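Local coordinates for protein folylpolyglutamate synthase/dihydrofolate synthase (Thermotoga maritima, PDB 1O5Z) that probably adds L-glutamate to dihydropteroate and to tetrahydrofolyl-polyglutamate at the expense of ATP, as a magnesium-dependent ligase of folate biosynthesis, at residues 350-361 and 380-391. Numbering follows the deposited sequence.
Sequences GILDDKNREDIL and RMKDMNSLVDMA. With SO4 (sulfate ion), chain E.
Leu387 CB sits over the centre of the Arg357 guanidinium, 3.6 Å above its plane, while Asp353 CB covers the opposite face nearer the rim; Ser386 OG lies at the edge, in plane. Two hydrogen bonds, both bent (N-H...O below 140°), cross to the loop before helix 384-394: NH2 of Arg357 meets Lys382 O at 2.8 Å within the carbonyl plane, and NH1 reaches Asp383 O at 3.0 Å from above that carbonyl's plane. NE and NH2 also grip Ile351 O side-on, so this one group ties three backbone carbonyls of two loops. Both loops follow neighbouring parallel strands, 345-349 and 370-373, of the glutamate ligase domain of this Mur ligase relative, and helices 357-361 and 384-391 cross at -37°. The Arg357 chain is extended from CG to NE (chi3 170°), which carries the guanidinium to loop 380-383 and lays CD against Met390 CE at 3.4 Å. An alanine in place of Arg357 would probably cost Lys382 O and Ile351 O their guanidinium bonds, leave Asp383 O its helical bond from Leu387 N, and open a gap between Leu387 and Asp353. Leu352 CD1 lies over a face of the Arg380 guanidinium, 3.4 Å from NH2, with Asp354 OD2 at its edge in a long salt bridge.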
loop_
_atom_site.group_PDB
_atom_site.type_symbol
_atom_site.label_atom_id
_atom_site.label_comp_id
_atom_site.label_asym_id
_atom_site.label_seq_id
_atom_site.Cartn_x
_atom_site.Cartn_y
_atom_site.Cartn_z
ATOM N N GLY A 350 11.150 16.556 -4.619
ATOM C CA GLY A 350 10.952 16.584 -6.062
ATOM C C GLY A 350 9.474 16.371 -6.286
ATOM O O GLY A 350 8.894 15.455 -5.733
ATOM N N ILE A 351 8.851 17.235 -7.049
ATOM C CA ILE A 351 7.452 17.098 -7.321
ATOM C C ILE A 351 7.278 17.226 -8.804
ATOM O O ILE A 351 7.909 18.078 -9.407
ATOM C CB ILE A 351 6.616 18.215 -6.626
ATOM C CG1 ILE A 351 7.039 18.427 -5.179
ATOM C CG2 ILE A 351 5.099 17.897 -6.690
ATOM C CD1 ILE A 351 6.445 19.631 -4.590
ATOM N N LEU A 352 6.409 16.396 -9.373
ATOM C CA LEU A 352 6.005 16.554 -10.760
ATOM C C LEU A 352 5.071 17.758 -10.915
ATOM O O LEU A 352 4.465 18.256 -9.947
ATOM C CB LEU A 352 5.354 15.269 -11.284
ATOM C CG LEU A 352 6.203 14.004 -11.114
ATOM C CD1 LEU A 352 5.420 12.749 -11.433
ATOM C CD2 LEU A 352 7.423 14.097 -11.977
ATOM N N ASP A 353 4.966 18.228 -12.154
ATOM C CA ASP A 353 4.245 19.460 -12.415
ATOM C C ASP A 353 2.749 19.199 -12.481
ATOM O O ASP A 353 1.972 20.133 -12.430
ATOM C CB ASP A 353 4.809 20.215 -13.649
ATOM C CG ASP A 353 4.174 19.806 -14.957
ATOM O OD1 ASP A 353 4.140 18.601 -15.266
ATOM O OD2 ASP A 353 3.695 20.643 -15.762
ATOM N N ASP A 354 2.356 17.926 -12.543
ATOM C CA ASP A 354 0.942 17.537 -12.522
ATOM C C ASP A 354 0.363 17.561 -11.119
ATOM O O ASP A 354 -0.777 17.214 -10.921
ATOM C CB ASP A 354 0.718 16.155 -13.163
ATOM C CG ASP A 354 1.325 15.009 -12.356
ATOM O OD1 ASP A 354 2.205 15.243 -11.493
ATOM O OD2 ASP A 354 0.984 13.823 -12.536
ATOM N N LYS A 355 1.155 17.979 -10.152
ATOM C CA LYS A 355 0.712 18.023 -8.786
ATOM C C LYS A 355 0.620 19.465 -8.324
ATOM O O LYS A 355 1.085 20.372 -9.021
ATOM C CB LYS A 355 1.667 17.177 -7.933
ATOM C CG LYS A 355 1.176 15.728 -7.893
ATOM C CD LYS A 355 2.254 14.712 -8.127
ATOM C CE LYS A 355 1.654 13.330 -8.302
ATOM N NZ LYS A 355 1.074 13.146 -9.647
ATOM N N ASN A 356 -0.018 19.693 -7.178
ATOM C CA ASN A 356 -0.123 21.054 -6.673
ATOM C C ASN A 356 1.132 21.486 -5.911
ATOM O O ASN A 356 1.155 21.564 -4.674
ATOM C CB ASN A 356 -1.376 21.239 -5.850
ATOM C CG ASN A 356 -1.815 22.644 -5.848
ATOM O OD1 ASN A 356 -1.079 23.520 -5.404
ATOM N ND2 ASN A 356 -2.989 22.900 -6.400
ATOM N N ARG A 357 2.172 21.779 -6.692
ATOM C CA ARG A 357 3.488 22.043 -6.166
ATOM C C ARG A 357 3.479 23.028 -5.045
ATOM O O ARG A 357 4.092 22.793 -4.012
ATOM C CB ARG A 357 4.399 22.579 -7.250
ATOM C CG ARG A 357 4.969 21.515 -8.092
ATOM C CD ARG A 357 5.764 22.048 -9.202
ATOM N NE ARG A 357 6.504 21.008 -9.889
ATOM C CZ ARG A 357 7.159 21.224 -11.025
ATOM N NH1 ARG A 357 7.145 22.447 -11.569
ATOM N NH2 ARG A 357 7.819 20.236 -11.623
ATOM N N GLU A 358 2.804 24.145 -5.275
ATOM C CA GLU A 358 2.827 25.281 -4.370
ATOM C C GLU A 358 2.124 24.946 -3.057
ATOM O O GLU A 358 2.643 25.213 -1.984
ATOM C CB GLU A 358 2.130 26.443 -5.059
ATOM C CG GLU A 358 1.947 27.735 -4.279
ATOM C CD GLU A 358 0.904 28.603 -4.948
ATOM O OE1 GLU A 358 -0.141 28.881 -4.337
ATOM O OE2 GLU A 358 1.103 28.934 -6.124
ATOM N N ASP A 359 0.947 24.347 -3.143
ATOM C CA ASP A 359 0.218 24.013 -1.948
ATOM C C ASP A 359 0.949 22.881 -1.207
ATOM O O ASP A 359 0.840 22.780 -0.005
ATOM C CB ASP A 359 -1.261 23.671 -2.258
ATOM C CG ASP A 359 -2.088 24.889 -2.743
ATOM O OD1 ASP A 359 -1.525 25.866 -3.303
ATOM O OD2 ASP A 359 -3.340 24.969 -2.625
ATOM N N ILE A 360 1.724 22.054 -1.894
ATOM C CA ILE A 360 2.573 21.072 -1.175
ATOM C C ILE A 360 3.734 21.736 -0.435
ATOM O O ILE A 360 3.958 21.456 0.744
ATOM C CB ILE A 360 3.148 19.968 -2.133
ATOM C CG1 ILE A 360 2.044 19.060 -2.677
ATOM C CG2 ILE A 360 4.237 19.127 -1.431
ATOM C CD1 ILE A 360 2.479 18.292 -3.930
ATOM N N LEU A 361 4.477 22.591 -1.138
ATOM C CA LEU A 361 5.694 23.237 -0.585
ATOM C C LEU A 361 5.390 24.067 0.662
ATOM O O LEU A 361 6.175 24.137 1.611
ATOM C CB LEU A 361 6.368 24.145 -1.646
ATOM C CG LEU A 361 7.028 23.452 -2.827
ATOM C CD1 LEU A 361 7.412 24.395 -3.983
ATOM C CD2 LEU A 361 8.229 22.715 -2.334
ATOM N N ARG A 380 8.575 11.662 -16.997
ATOM C CA ARG A 380 7.428 12.503 -16.671
ATOM C C ARG A 380 7.807 13.837 -16.017
ATOM O O ARG A 380 7.001 14.759 -16.035
ATOM C CB ARG A 380 6.420 11.735 -15.780
ATOM C CG ARG A 380 5.203 11.164 -16.552
ATOM C CD ARG A 380 4.604 9.826 -16.015
ATOM N NE ARG A 380 4.462 9.725 -14.550
ATOM C CZ ARG A 380 3.514 10.357 -13.830
ATOM N NH1 ARG A 380 2.626 11.162 -14.443
ATOM N NH2 ARG A 380 3.448 10.203 -12.490
ATOM N N MET A 381 9.013 13.956 -15.462
ATOM C CA MET A 381 9.413 15.193 -14.769
ATOM C C MET A 381 9.625 16.365 -15.722
ATOM O O MET A 381 10.567 16.340 -16.486
ATOM C CB MET A 381 10.690 14.969 -13.933
ATOM C CG MET A 381 11.357 16.245 -13.373
ATOM S SD MET A 381 10.383 16.973 -12.045
ATOM C CE MET A 381 10.885 18.680 -12.150
ATOM N N LYS A 382 8.754 17.382 -15.666
ATOM C CA LYS A 382 8.971 18.661 -16.375
ATOM C C LYS A 382 8.893 19.858 -15.421
ATOM O O LYS A 382 8.371 19.752 -14.315
ATOM C CB LYS A 382 8.052 18.840 -17.623
ATOM C CG LYS A 382 6.593 19.217 -17.405
ATOM C CD LYS A 382 5.864 19.424 -18.756
ATOM C CE LYS A 382 4.607 20.320 -18.652
ATOM N NZ LYS A 382 4.088 20.837 -19.978
ATOM N N ASP A 383 9.470 20.972 -15.872
ATOM C CA ASP A 383 9.476 22.269 -15.170
ATOM C C ASP A 383 10.207 22.314 -13.859
ATOM O O ASP A 383 9.739 22.943 -12.895
ATOM C CB ASP A 383 8.060 22.779 -14.920
ATOM C CG ASP A 383 7.544 23.553 -16.038
ATOM O OD1 ASP A 383 6.320 23.466 -16.279
ATOM O OD2 ASP A 383 8.292 24.275 -16.723
ATOM N N MET A 384 11.376 21.699 -13.830
ATOM C CA MET A 384 12.243 21.849 -12.697
ATOM C C MET A 384 12.392 23.339 -12.374
ATOM O O MET A 384 12.449 23.764 -11.220
ATOM C CB MET A 384 13.585 21.252 -13.043
ATOM C CG MET A 384 14.569 21.334 -11.945
ATOM S SD MET A 384 13.933 20.475 -10.471
ATOM C CE MET A 384 15.463 20.405 -9.541
ATOM N N ASN A 385 12.410 24.132 -13.424
ATOM C CA ASN A 385 12.667 25.546 -13.316
ATOM C C ASN A 385 11.670 26.261 -12.392
ATOM O O ASN A 385 12.065 26.994 -11.483
ATOM C CB ASN A 385 12.637 26.178 -14.722
ATOM C CG ASN A 385 12.705 25.123 -15.860
ATOM O OD1 ASN A 385 11.973 25.237 -16.862
ATOM N ND2 ASN A 385 13.565 24.096 -15.700
ATOM N N SER A 386 10.380 26.047 -12.633
ATOM C CA SER A 386 9.349 26.749 -11.870
ATOM C C SER A 386 9.164 26.101 -10.506
ATOM O O SER A 386 8.780 26.788 -9.573
ATOM C CB SER A 386 8.016 26.871 -12.642
ATOM O OG SER A 386 7.547 25.598 -13.038
ATOM N N LEU A 387 9.464 24.810 -10.389
ATOM C CA LEU A 387 9.491 24.148 -9.087
ATOM C C LEU A 387 10.437 24.832 -8.129
ATOM O O LEU A 387 10.087 25.115 -6.975
ATOM C CB LEU A 387 9.927 22.679 -9.207
ATOM C CG LEU A 387 10.066 21.893 -7.882
ATOM C CD1 LEU A 387 8.792 21.958 -7.005
ATOM C CD2 LEU A 387 10.466 20.421 -8.086
ATOM N N VAL A 388 11.654 25.042 -8.600
ATOM C CA VAL A 388 12.699 25.696 -7.830
ATOM C C VAL A 388 12.305 27.136 -7.467
ATOM O O VAL A 388 12.552 27.594 -6.359
ATOM C CB VAL A 388 14.050 25.706 -8.647
ATOM C CG1 VAL A 388 15.083 26.589 -7.994
ATOM C CG2 VAL A 388 14.601 24.339 -8.781
ATOM N N ASP A 389 11.741 27.854 -8.430
ATOM C CA ASP A 389 11.307 29.229 -8.210
ATOM C C ASP A 389 10.258 29.319 -7.117
ATOM O O ASP A 389 10.303 30.200 -6.249
ATOM C CB ASP A 389 10.689 29.800 -9.482
ATOM C CG ASP A 389 11.721 30.195 -10.530
ATOM O OD1 ASP A 389 12.935 30.141 -10.263
ATOM O OD2 ASP A 389 11.386 30.575 -11.666
ATOM N N MET A 390 9.286 28.421 -7.203
ATOM C CA MET A 390 8.261 28.283 -6.187
ATOM C C MET A 390 8.843 28.027 -4.823
ATOM O O MET A 390 8.475 28.681 -3.883
ATOM C CB MET A 390 7.359 27.122 -6.522
ATOM C CG MET A 390 6.032 27.525 -7.103
ATOM S SD MET A 390 5.045 26.008 -7.220
ATOM C CE MET A 390 5.582 25.409 -8.846
ATOM N N ALA A 391 9.735 27.052 -4.723
ATOM C CA ALA A 391 10.403 26.740 -3.467
ATOM C C ALA A 391 11.054 27.979 -2.910
ATOM O O ALA A 391 10.961 28.265 -1.711
ATOM C CB ALA A 391 11.447 25.689 -3.694
HETATM S S SO4 E . 12.660 20.880 -17.237
HETATM O O1 SO4 E . 12.347 20.407 -15.884
HETATM O O2 SO4 E . 14.024 21.419 -17.128
HETATM O O3 SO4 E . 11.792 22.030 -17.527
HETATM O O4 SO4 E . 12.407 19.760 -18.172
HETATM O O HOH W 1 6.248 17.234 -14.323
HETATM O O HOH W 2 5.284 24.589 -11.989
#